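Local coordinates for protein thymidylate synthase (Enterobacteria phage T4, PDB 1TIS) that catalyses the reductive methylation of dUMP to dTMP, using 5,10-methylenetetrahydrofolate as one-carbon donor and reductant and releasing 7,8-dihydrofolate, at residues R136-S141 / F159-V164; D170-Q175 / D208-G213. One frame throughout, in Å; residues are numbered along the deposited sequence.

Interaction 1: R136-S141 / F159-V164; sequences RRQIVS and FYQFNV. With PO4 (phosphate ion), chain B.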
loop_
_atom_site.group_PDB
_atom_site.type_symbol
_atom_site.label_atom_id
_atom_site.label_comp_id
_atom_site.label_asym_id
_atom_site.label_seq_id
_atom_site.Cartn_x
_atom_site.Cartn_y
_atom_site.Cartn_z
ATOM N N ARG A 136 7.096 7.556 -11.455
ATOM C CA ARG A 136 6.491 6.535 -10.581
ATOM C C ARG A 136 6.216 7.008 -9.135
ATOM O O ARG A 136 5.304 6.516 -8.480
ATOM C CB ARG A 136 7.387 5.269 -10.560
ATOM C CG ARG A 136 7.650 4.656 -11.945
ATOM C CD ARG A 136 6.404 4.425 -12.860
ATOM N NE ARG A 136 6.730 4.385 -14.300
ATOM C CZ ARG A 136 5.819 4.387 -15.299
ATOM N NH1 ARG A 136 4.496 4.406 -15.081
ATOM N NH2 ARG A 136 6.249 4.349 -16.563
ATOM N N ARG A 137 6.908 8.021 -8.606
ATOM C CA ARG A 137 6.741 8.543 -7.257
ATOM C C ARG A 137 5.445 9.350 -7.083
ATOM O O ARG A 137 5.470 10.345 -6.344
ATOM C CB ARG A 137 8.002 9.412 -6.952
ATOM C CG ARG A 137 9.292 8.620 -7.048
ATOM C CD ARG A 137 10.596 9.308 -7.482
ATOM N NE ARG A 137 11.632 8.259 -7.620
ATOM C CZ ARG A 137 12.924 8.412 -7.984
ATOM N NH1 ARG A 137 13.481 9.599 -8.279
ATOM N NH2 ARG A 137 13.689 7.319 -8.019
ATOM N N GLN A 138 4.262 9.073 -7.638
ATOM C CA GLN A 138 3.171 10.054 -7.507
ATOM C C GLN A 138 2.055 9.504 -6.662
ATOM O O GLN A 138 0.933 9.228 -7.096
ATOM C CB GLN A 138 2.708 10.470 -8.934
ATOM C CG GLN A 138 2.518 9.454 -10.075
ATOM C CD GLN A 138 2.332 10.071 -11.472
ATOM O OE1 GLN A 138 2.331 11.296 -11.619
ATOM N NE2 GLN A 138 2.192 9.335 -12.574
ATOM N N ILE A 139 2.508 9.463 -5.407
ATOM C CA ILE A 139 1.917 8.758 -4.246
ATOM C C ILE A 139 1.315 9.654 -3.149
ATOM O O ILE A 139 1.975 10.676 -2.933
ATOM C CB ILE A 139 3.039 7.882 -3.615
ATOM C CG1 ILE A 139 3.686 7.035 -4.668
ATOM C CG2 ILE A 139 2.482 6.995 -2.533
ATOM C CD1 ILE A 139 4.638 6.015 -4.059
ATOM N N VAL A 140 0.183 9.479 -2.436
ATOM C CA VAL A 140 -0.056 10.349 -1.287
ATOM C C VAL A 140 -0.447 9.485 -0.093
ATOM O O VAL A 140 -1.453 8.806 0.003
ATOM C CB VAL A 140 -1.142 11.535 -1.549
ATOM C CG1 VAL A 140 -1.320 11.727 -3.021
ATOM C CG2 VAL A 140 -2.490 11.313 -0.914
ATOM N N SER A 141 0.489 9.393 0.822
ATOM C CA SER A 141 0.366 8.617 2.027
ATOM C C SER A 141 -0.464 9.447 2.963
ATOM O O SER A 141 -0.293 10.673 2.985
ATOM C CB SER A 141 1.742 8.397 2.604
ATOM O OG SER A 141 1.742 7.763 3.880
ATOM N N PHE A 159 -3.126 5.061 1.522
ATOM C CA PHE A 159 -2.079 5.164 0.546
ATOM C C PHE A 159 -2.698 5.209 -0.817
ATOM O O PHE A 159 -3.854 4.774 -0.904
ATOM C CB PHE A 159 -1.304 3.949 0.743
ATOM C CG PHE A 159 0.154 4.154 0.658
ATOM C CD1 PHE A 159 0.756 5.044 1.530
ATOM C CD2 PHE A 159 0.850 3.415 -0.261
ATOM C CE1 PHE A 159 2.118 5.210 1.489
ATOM C CE2 PHE A 159 2.213 3.582 -0.301
ATOM C CZ PHE A 159 2.836 4.471 0.567
ATOM N N TYR A 160 -1.985 5.698 -1.849
ATOM C CA TYR A 160 -2.394 5.547 -3.254
ATOM C C TYR A 160 -1.352 6.034 -4.220
ATOM O O TYR A 160 -0.568 6.937 -3.920
ATOM C CB TYR A 160 -3.726 6.243 -3.645
ATOM C CG TYR A 160 -4.103 7.672 -3.333
ATOM C CD1 TYR A 160 -3.685 8.670 -4.190
ATOM C CD2 TYR A 160 -4.952 7.974 -2.271
ATOM C CE1 TYR A 160 -4.105 9.966 -4.016
ATOM C CE2 TYR A 160 -5.384 9.285 -2.093
ATOM C CZ TYR A 160 -4.946 10.267 -2.974
ATOM O OH TYR A 160 -5.304 11.594 -2.796
ATOM N N GLN A 161 -1.329 5.340 -5.343
ATOM C CA GLN A 161 -0.341 5.496 -6.394
ATOM C C GLN A 161 -1.159 5.884 -7.615
ATOM O O GLN A 161 -2.262 5.361 -7.801
ATOM C CB GLN A 161 0.337 4.151 -6.631
ATOM C CG GLN A 161 1.829 3.909 -6.518
ATOM C CD GLN A 161 2.622 4.402 -7.710
ATOM O OE1 GLN A 161 2.275 5.383 -8.369
ATOM N NE2 GLN A 161 3.713 3.757 -8.077
ATOM N N PHE A 162 -0.675 6.778 -8.455
ATOM C CA PHE A 162 -1.315 7.093 -9.722
ATOM C C PHE A 162 -0.354 6.613 -10.782
ATOM O O PHE A 162 0.860 6.700 -10.592
ATOM C CB PHE A 162 -1.473 8.553 -10.040
ATOM C CG PHE A 162 -2.512 9.349 -9.290
ATOM C CD1 PHE A 162 -3.869 9.184 -9.562
ATOM C CD2 PHE A 162 -2.086 10.274 -8.370
ATOM C CE1 PHE A 162 -4.824 9.955 -8.906
ATOM C CE2 PHE A 162 -3.054 11.030 -7.728
ATOM C CZ PHE A 162 -4.415 10.884 -7.986
ATOM N N ASN A 163 -0.868 6.197 -11.937
ATOM C CA ASN A 163 -0.066 5.712 -13.067
ATOM C C ASN A 163 -0.646 6.412 -14.278
ATOM O O ASN A 163 -1.872 6.577 -14.347
ATOM C CB ASN A 163 -0.240 4.227 -13.281
ATOM C CG ASN A 163 1.033 3.478 -13.603
ATOM O OD1 ASN A 163 1.854 3.213 -12.730
ATOM N ND2 ASN A 163 1.231 3.017 -14.827
ATOM N N VAL A 164 0.158 6.877 -15.220
ATOM C CA VAL A 164 -0.347 7.510 -16.440
ATOM C C VAL A 164 -0.125 6.546 -17.634
ATOM O O VAL A 164 1.034 6.178 -17.896
ATOM C CB VAL A 164 0.411 8.854 -16.609
ATOM C CG1 VAL A 164 -0.164 9.590 -17.802
ATOM C CG2 VAL A 164 0.295 9.703 -15.350
HETATM P P PO4 B . 11.906 4.958 -9.555
HETATM O O1 PO4 B . 12.986 5.725 -10.471
HETATM O O2 PO4 B . 11.621 3.676 -10.253
HETATM O O3 PO4 B . 10.763 5.910 -9.529
HETATM O O4 PO4 B . 12.675 4.821 -8.307
HETATM O O HOH W 1 2.920 7.255 -14.250
#

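Interaction 2: D170-Q175 / D208-G213; sequences DLQWYQ and DLIFSG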
loop_
_atom_site.group_PDB
_atom_site.type_symbol
_atom_site.label_atom_id
_atom_site.label_comp_id
_atom_site.label_asym_id
_atom_site.label_seq_id
_atom_site.Cartn_x
_atom_site.Cartn_y
_atom_site.Cartn_z
ATOM N N ASP A 170 -4.573 6.311 -13.713
ATOM C CA ASP A 170 -5.024 5.146 -12.997
ATOM C C ASP A 170 -4.811 5.435 -11.522
ATOM O O ASP A 170 -3.835 6.148 -11.241
ATOM C CB ASP A 170 -4.206 3.936 -13.441
ATOM C CG ASP A 170 -4.147 3.628 -14.942
ATOM O OD1 ASP A 170 -5.130 3.806 -15.664
ATOM O OD2 ASP A 170 -3.092 3.178 -15.382
ATOM N N LEU A 171 -5.654 4.979 -10.581
ATOM C CA LEU A 171 -5.376 5.212 -9.182
ATOM C C LEU A 171 -5.444 3.888 -8.468
ATOM O O LEU A 171 -6.254 3.038 -8.834
ATOM C CB LEU A 171 -6.404 6.143 -8.516
ATOM C CG LEU A 171 -6.129 6.546 -7.036
ATOM C CD1 LEU A 171 -6.748 7.897 -6.816
ATOM C CD2 LEU A 171 -6.697 5.560 -6.031
ATOM N N GLN A 172 -4.678 3.671 -7.407
ATOM C CA GLN A 172 -4.765 2.446 -6.613
ATOM C C GLN A 172 -4.649 2.731 -5.111
ATOM O O GLN A 172 -3.651 3.261 -4.649
ATOM C CB GLN A 172 -3.658 1.474 -7.062
ATOM C CG GLN A 172 -3.510 0.351 -6.080
ATOM C CD GLN A 172 -2.521 -0.659 -6.536
ATOM O OE1 GLN A 172 -2.898 -1.815 -6.596
ATOM N NE2 GLN A 172 -1.297 -0.354 -6.915
ATOM N N TRP A 173 -5.597 2.351 -4.305
ATOM C CA TRP A 173 -5.543 2.604 -2.881
ATOM C C TRP A 173 -5.162 1.355 -2.149
ATOM O O TRP A 173 -5.299 0.224 -2.666
ATOM C CB TRP A 173 -6.898 3.106 -2.290
ATOM C CG TRP A 173 -8.192 2.685 -2.970
ATOM C CD1 TRP A 173 -8.440 2.735 -4.336
ATOM C CD2 TRP A 173 -9.234 2.153 -2.310
ATOM N NE1 TRP A 173 -9.628 2.213 -4.539
ATOM C CE2 TRP A 173 -10.125 1.856 -3.349
ATOM C CE3 TRP A 173 -9.482 1.899 -0.996
ATOM C CZ2 TRP A 173 -11.336 1.270 -3.112
ATOM C CZ3 TRP A 173 -10.700 1.309 -0.751
ATOM C CH2 TRP A 173 -11.603 0.999 -1.785
ATOM N N TYR A 174 -4.630 1.571 -0.960
ATOM C CA TYR A 174 -4.430 0.427 -0.074
ATOM C C TYR A 174 -5.321 0.720 1.138
ATOM O O TYR A 174 -5.372 1.861 1.616
ATOM C CB TYR A 174 -2.974 0.330 0.303
ATOM C CG TYR A 174 -2.662 -0.874 1.140
ATOM C CD1 TYR A 174 -3.026 -0.906 2.481
ATOM C CD2 TYR A 174 -2.001 -1.916 0.540
ATOM C CE1 TYR A 174 -2.723 -2.010 3.244
ATOM C CE2 TYR A 174 -1.684 -3.017 1.302
ATOM C CZ TYR A 174 -2.049 -3.040 2.631
ATOM O OH TYR A 174 -1.703 -4.121 3.373
ATOM N N GLN A 175 -6.098 -0.241 1.603
ATOM C CA GLN A 175 -6.980 -0.017 2.742
ATOM C C GLN A 175 -6.622 -1.072 3.768
ATOM O O GLN A 175 -6.501 -2.261 3.452
ATOM C CB GLN A 175 -8.420 -0.167 2.324
ATOM C CG GLN A 175 -9.400 0.008 3.447
ATOM C CD GLN A 175 -10.361 1.138 3.178
ATOM O OE1 GLN A 175 -10.288 2.200 3.801
ATOM N NE2 GLN A 175 -11.271 1.047 2.230
ATOM N N ASP A 208 -8.101 3.142 -15.149
ATOM C CA ASP A 208 -8.539 2.002 -14.377
ATOM C C ASP A 208 -8.461 2.317 -12.909
ATOM O O ASP A 208 -7.644 3.174 -12.530
ATOM C CB ASP A 208 -7.661 0.803 -14.646
ATOM C CG ASP A 208 -7.677 0.234 -16.062
ATOM O OD1 ASP A 208 -8.112 0.893 -17.020
ATOM O OD2 ASP A 208 -7.224 -0.900 -16.195
ATOM N N LEU A 209 -9.241 1.602 -12.082
ATOM C CA LEU A 209 -9.275 1.815 -10.644
ATOM C C LEU A 209 -8.883 0.511 -9.999
ATOM O O LEU A 209 -9.599 -0.444 -10.254
ATOM C CB LEU A 209 -10.673 2.223 -10.217
ATOM C CG LEU A 209 -10.886 2.670 -8.800
ATOM C CD1 LEU A 209 -10.162 3.974 -8.499
ATOM C CD2 LEU A 209 -12.387 2.828 -8.599
ATOM N N ILE A 210 -7.822 0.394 -9.189
ATOM C CA ILE A 210 -7.365 -0.862 -8.590
ATOM C C ILE A 210 -7.402 -0.711 -7.101
ATOM O O ILE A 210 -7.107 0.362 -6.610
ATOM C CB ILE A 210 -5.936 -1.169 -8.992
ATOM C CG1 ILE A 210 -5.698 -0.961 -10.463
ATOM C CG2 ILE A 210 -5.670 -2.619 -8.722
ATOM C CD1 ILE A 210 -4.178 -1.023 -10.690
ATOM N N PHE A 211 -7.668 -1.727 -6.315
ATOM C CA PHE A 211 -7.816 -1.573 -4.869
ATOM C C PHE A 211 -7.034 -2.671 -4.188
ATOM O O PHE A 211 -7.320 -3.833 -4.526
ATOM C CB PHE A 211 -9.308 -1.677 -4.469
ATOM C CG PHE A 211 -9.619 -2.268 -3.097
ATOM C CD1 PHE A 211 -9.397 -1.553 -1.942
ATOM C CD2 PHE A 211 -10.120 -3.547 -3.014
ATOM C CE1 PHE A 211 -9.672 -2.116 -0.709
ATOM C CE2 PHE A 211 -10.393 -4.109 -1.786
ATOM C CZ PHE A 211 -10.172 -3.393 -0.626
ATOM N N SER A 212 -6.159 -2.328 -3.228
ATOM C CA SER A 212 -5.411 -3.358 -2.547
ATOM C C SER A 212 -5.983 -3.499 -1.154
ATOM O O SER A 212 -6.235 -2.508 -0.454
ATOM C CB SER A 212 -3.971 -2.960 -2.523
ATOM O OG SER A 212 -3.475 -2.705 -3.834
ATOM N N GLY A 213 -6.194 -4.716 -0.699
ATOM C CA GLY A 213 -6.847 -4.906 0.576
ATOM C C GLY A 213 -5.942 -5.559 1.594
ATOM O O GLY A 213 -5.039 -6.352 1.287
#

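Interaction 1: R136-S141 / F159-V164
Both Tyr160 (chi1 49°) and Gln138 (chi1 43°) hold CG in the crowded position between the backbone N and the carbonyl carbon; this lays the Tyr160 ring alongside Val140, and the Gln138 chain, extended beyond CG, carries its amide toward Val164. The contact runs an irregular loop, 136-141, roughly antiparallel along strand 157-164 in the central sheet of the thymidylate synthase fold. Two backbone bonds hold it there. Val140 N reaches Tyr160 O at 3.0 Å, within the carbonyl plane, whereas Phe162 N meets Gln138 O at 3.2 Å from above the carbonyl plane. Val140 CG2 sits over one face of the Tyr160 ring, 3.8 Å from its centroid, in a CH-pi contact, and Ile122 of helix 121-131 packs on the same tyrosine. Ile139 CG2 makes the equivalent contact over Phe159, 4.2 Å from the ring centroid, and that phenylalanine stacks on Phe159 of the second subunit. Farther along, a water accepts from Val164 N at 3.0 Å and, weakly, from Gln138 NE2, bridging loop to strand. Arg136 and Arg137, which probably bind dUMP as in related thymidylate synthases, belong to this loop. The chain of Arg137 bends at chi2 and leads away from the strand to a phosphate ion also held by Arg176 of the second subunit; Arg137 NH2 donates to phosphate O4 at 2.7 Å.

Interaction 2: D170-Q175 / D208-G213
Strands 168-179 and 205-219 lie side by side and parallel, as the two strands of a beta-alpha-beta crossover through helix 184-202. Their backbones are joined by alternating bonds, the straightest being Ile210 N to Leu171 O at 3.1 Å, with the donor nearly along the C=O axis. Ser212 N to Trp173 O at 2.8 Å and Gln175 N to Ser212 O at 3.1 Å continue the pattern, while the links from Leu171 N and Trp173 N are weak. At the Asp170-Asp208 end of the pairing, Asp208 N donates to Asp170 OD1 at 3.1 Å, approaching from above the carboxylate plane. On the face toward helix 184-202, the Trp173 and Phe211 rings cross obliquely, their planes 45° apart. Phe211 CD1 lies over the indole, toward its rim and 3.4 Å from Trp173 CZ3, and Phe211 CB covers the five-membered ring. Tyr191 of the helix stacks on Trp173, and Leu184 touches both aromatics. The other face, with Gln172, Tyr174, Ile210 and Ser212, meets the second subunit, where Gln172 NE2 hydrogen-bonds the carbonyl O of Gly213 of the second subunit. Beyond the aromatics, the Gln175 side chain packs on Cys156, the presumed nucleophile, and Gln175 NE2 hydrogen-bonds OD1 of Asn187, a probable dUMP ligand.

How the interactions relate
Leaving helix 121-131, the chain enters 136-141, and interaction 1 closes the loop that carries it on to strand 157-164, with 17 residues between the segments. The chain then turns back antiparallel into strand 168-179, passes through helix 184-202 and returns parallel in strand 205-219, where interaction 2 closes the larger crossover. The two contacts follow in series, neither nesting nor crossing. They meet where 159-164 lies beside 170-175: Asn163 O to Asp170 N at 2.8 Å and Gln161 O to Gln172 N at 3.0 Å are probable hydrogen bonds. Together they tie the loop carrying Arg136 and Arg137 to strand 157-164 and, through strand 168-179, to strand 205-219, and both interactions touch the second subunit.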